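Local coordinates for CT296 (PDB 3QH6), which is of unknown function but resembles Fe(II) 2-oxoglutarate-dependent enzymes in structure, at residues H20-G25 against D135-G140. Residues are numbered along the deposited sequence; the frame is centred on the assembly and turned at random.
Sequences HILFEG and DVFDWG
Leu22 and Val136 are the nearest pair of CA atoms, 7.7 Å apart, and strand 20-23 and the irregular loop 135-140 meet through side chains. His20 and Leu22 set out toward the loop, Val136 and Phe137 toward the strand. Val136 meets the imidazole with both methyls: CG2, oblique to the ring, lies 3.4 Å from His20 NE2, while CG1 sits 3.8 Å from His20 CD2. A chi1 of 173° puts Val136 CG1 anti to its own N and CG2 beside that N, which turns both methyls to the imidazole. Strand 20-23 is an outermost strand of the antiparallel sheet, bonded to strand 125-128, an arrangement consistent with the cupin clan to which the family belongs. The loop, which leads on to strand 145-151, lies over one face of this edge strand; Ile21, pointing away from the loop, packs on helix 9-18. Leu22 reaches out with both methyls, CD1 to within 4.0 Å of Phe137 CD1 and CD2 to 3.8 Å from Val136 O, its side chain nearly perpendicular to that of Phe137. The buried Phe137 ring also touches Leu114 and Cys116 of strand 111-116.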
loop_
_atom_site.group_PDB
_atom_site.type_symbol
_atom_site.label_atom_id
_atom_site.label_comp_id
_atom_site.label_asym_id
_atom_site.label_seq_id
_atom_site.Cartn_x
_atom_site.Cartn_y
_atom_site.Cartn_z
ATOM N N HIS A 20 7.092 -7.960 -7.480
ATOM C CA HIS A 20 6.853 -6.918 -6.524
ATOM C C HIS A 20 7.768 -5.776 -6.937
ATOM O O HIS A 20 8.719 -5.983 -7.710
ATOM C CB HIS A 20 7.205 -7.349 -5.081
ATOM C CG HIS A 20 8.669 -7.627 -4.871
ATOM N ND1 HIS A 20 9.187 -8.908 -4.838
ATOM C CD2 HIS A 20 9.722 -6.791 -4.694
ATOM C CE1 HIS A 20 10.502 -8.844 -4.662
ATOM N NE2 HIS A 20 10.847 -7.573 -4.561
ATOM N N ILE A 21 7.487 -4.616 -6.406
ATOM C CA ILE A 21 8.431 -3.487 -6.534
ATOM C C ILE A 21 8.221 -2.555 -5.359
ATOM O O ILE A 21 7.078 -2.224 -4.987
ATOM C CB ILE A 21 8.247 -2.750 -7.890
ATOM C CG1 ILE A 21 9.221 -1.584 -8.002
ATOM C CG2 ILE A 21 6.804 -2.244 -8.079
ATOM C CD1 ILE A 21 9.338 -0.990 -9.445
ATOM N N LEU A 22 9.327 -2.116 -4.771
ATOM C CA LEU A 22 9.308 -1.233 -3.605
ATOM C C LEU A 22 9.646 0.187 -4.009
ATOM O O LEU A 22 10.660 0.392 -4.677
ATOM C CB LEU A 22 10.400 -1.735 -2.622
ATOM C CG LEU A 22 10.628 -0.843 -1.390
ATOM C CD1 LEU A 22 9.355 -0.703 -0.575
ATOM C CD2 LEU A 22 11.752 -1.393 -0.497
ATOM N N PHE A 23 8.834 1.167 -3.595
ATOM C CA PHE A 23 9.090 2.593 -3.912
ATOM C C PHE A 23 9.296 3.408 -2.662
ATOM O O PHE A 23 8.450 3.396 -1.762
ATOM C CB PHE A 23 7.879 3.228 -4.649
ATOM C CG PHE A 23 7.740 2.805 -6.082
ATOM C CD1 PHE A 23 6.833 1.840 -6.456
ATOM C CD2 PHE A 23 8.509 3.396 -7.061
ATOM C CE1 PHE A 23 6.715 1.448 -7.777
ATOM C CE2 PHE A 23 8.381 2.997 -8.369
ATOM C CZ PHE A 23 7.491 2.047 -8.725
ATOM N N GLU A 24 10.384 4.173 -2.627
ATOM C CA GLU A 24 10.543 5.207 -1.620
ATOM C C GLU A 24 9.628 6.378 -1.947
ATOM O O GLU A 24 9.477 6.738 -3.112
ATOM C CB GLU A 24 12.000 5.710 -1.593
ATOM C CG GLU A 24 12.243 6.744 -0.500
ATOM C CD GLU A 24 13.694 7.222 -0.415
ATOM O OE1 GLU A 24 14.557 6.702 -1.166
ATOM O OE2 GLU A 24 13.953 8.121 0.420
ATOM N N GLY A 25 9.049 6.979 -0.915
ATOM C CA GLY A 25 8.221 8.174 -1.067
ATOM C C GLY A 25 7.006 7.998 -1.969
ATOM O O GLY A 25 6.666 8.877 -2.758
ATOM N N ASP A 135 12.230 -10.565 2.999
ATOM C CA ASP A 135 13.500 -9.887 2.773
ATOM C C ASP A 135 13.417 -8.825 1.680
ATOM O O ASP A 135 14.352 -8.669 0.897
ATOM C CB ASP A 135 14.597 -10.903 2.430
ATOM N N VAL A 136 12.297 -8.106 1.621
ATOM C CA VAL A 136 12.173 -6.954 0.727
ATOM C C VAL A 136 11.894 -5.687 1.549
ATOM O O VAL A 136 12.517 -4.651 1.327
ATOM C CB VAL A 136 11.077 -7.168 -0.363
ATOM C CG1 VAL A 136 10.853 -5.897 -1.165
ATOM C CG2 VAL A 136 11.469 -8.307 -1.298
ATOM N N PHE A 137 10.958 -5.764 2.501
ATOM C CA PHE A 137 10.607 -4.581 3.290
ATOM C C PHE A 137 10.128 -4.920 4.697
ATOM O O PHE A 137 9.331 -5.844 4.901
ATOM C CB PHE A 137 9.515 -3.757 2.578
ATOM C CG PHE A 137 9.153 -2.482 3.313
ATOM C CD1 PHE A 137 9.995 -1.384 3.275
ATOM C CD2 PHE A 137 7.981 -2.394 4.057
ATOM C CE1 PHE A 137 9.673 -0.210 3.973
ATOM C CE2 PHE A 137 7.654 -1.224 4.766
ATOM C CZ PHE A 137 8.509 -0.128 4.714
ATOM N N ASP A 138 10.587 -4.137 5.656
ATOM C CA ASP A 138 10.122 -4.279 7.024
ATOM C C ASP A 138 10.291 -2.955 7.766
ATOM O O ASP A 138 11.028 -2.062 7.317
ATOM C CB ASP A 138 10.882 -5.402 7.736
ATOM C CG ASP A 138 10.012 -6.159 8.740
ATOM O OD1 ASP A 138 9.000 -5.597 9.221
ATOM O OD2 ASP A 138 10.337 -7.327 9.049
ATOM N N TRP A 139 9.602 -2.836 8.899
ATOM C CA TRP A 139 9.577 -1.608 9.693
ATOM C C TRP A 139 9.775 -1.931 11.179
ATOM O O TRP A 139 9.544 -3.054 11.603
ATOM C CB TRP A 139 8.246 -0.873 9.467
ATOM C CG TRP A 139 6.988 -1.706 9.773
ATOM C CD1 TRP A 139 6.263 -1.693 10.931
ATOM C CD2 TRP A 139 6.318 -2.635 8.894
ATOM N NE1 TRP A 139 5.195 -2.564 10.836
ATOM C CE2 TRP A 139 5.208 -3.151 9.597
ATOM C CE3 TRP A 139 6.559 -3.086 7.586
ATOM C CZ2 TRP A 139 4.335 -4.099 9.041
ATOM C CZ3 TRP A 139 5.690 -4.036 7.035
ATOM C CH2 TRP A 139 4.593 -4.524 7.762
ATOM N N GLY A 140 10.200 -0.945 11.961
ATOM C CA GLY A 140 10.538 -1.153 13.360
ATOM C C GLY A 140 9.333 -1.477 14.211
ATOM O O GLY A 140 8.203 -1.192 13.828
#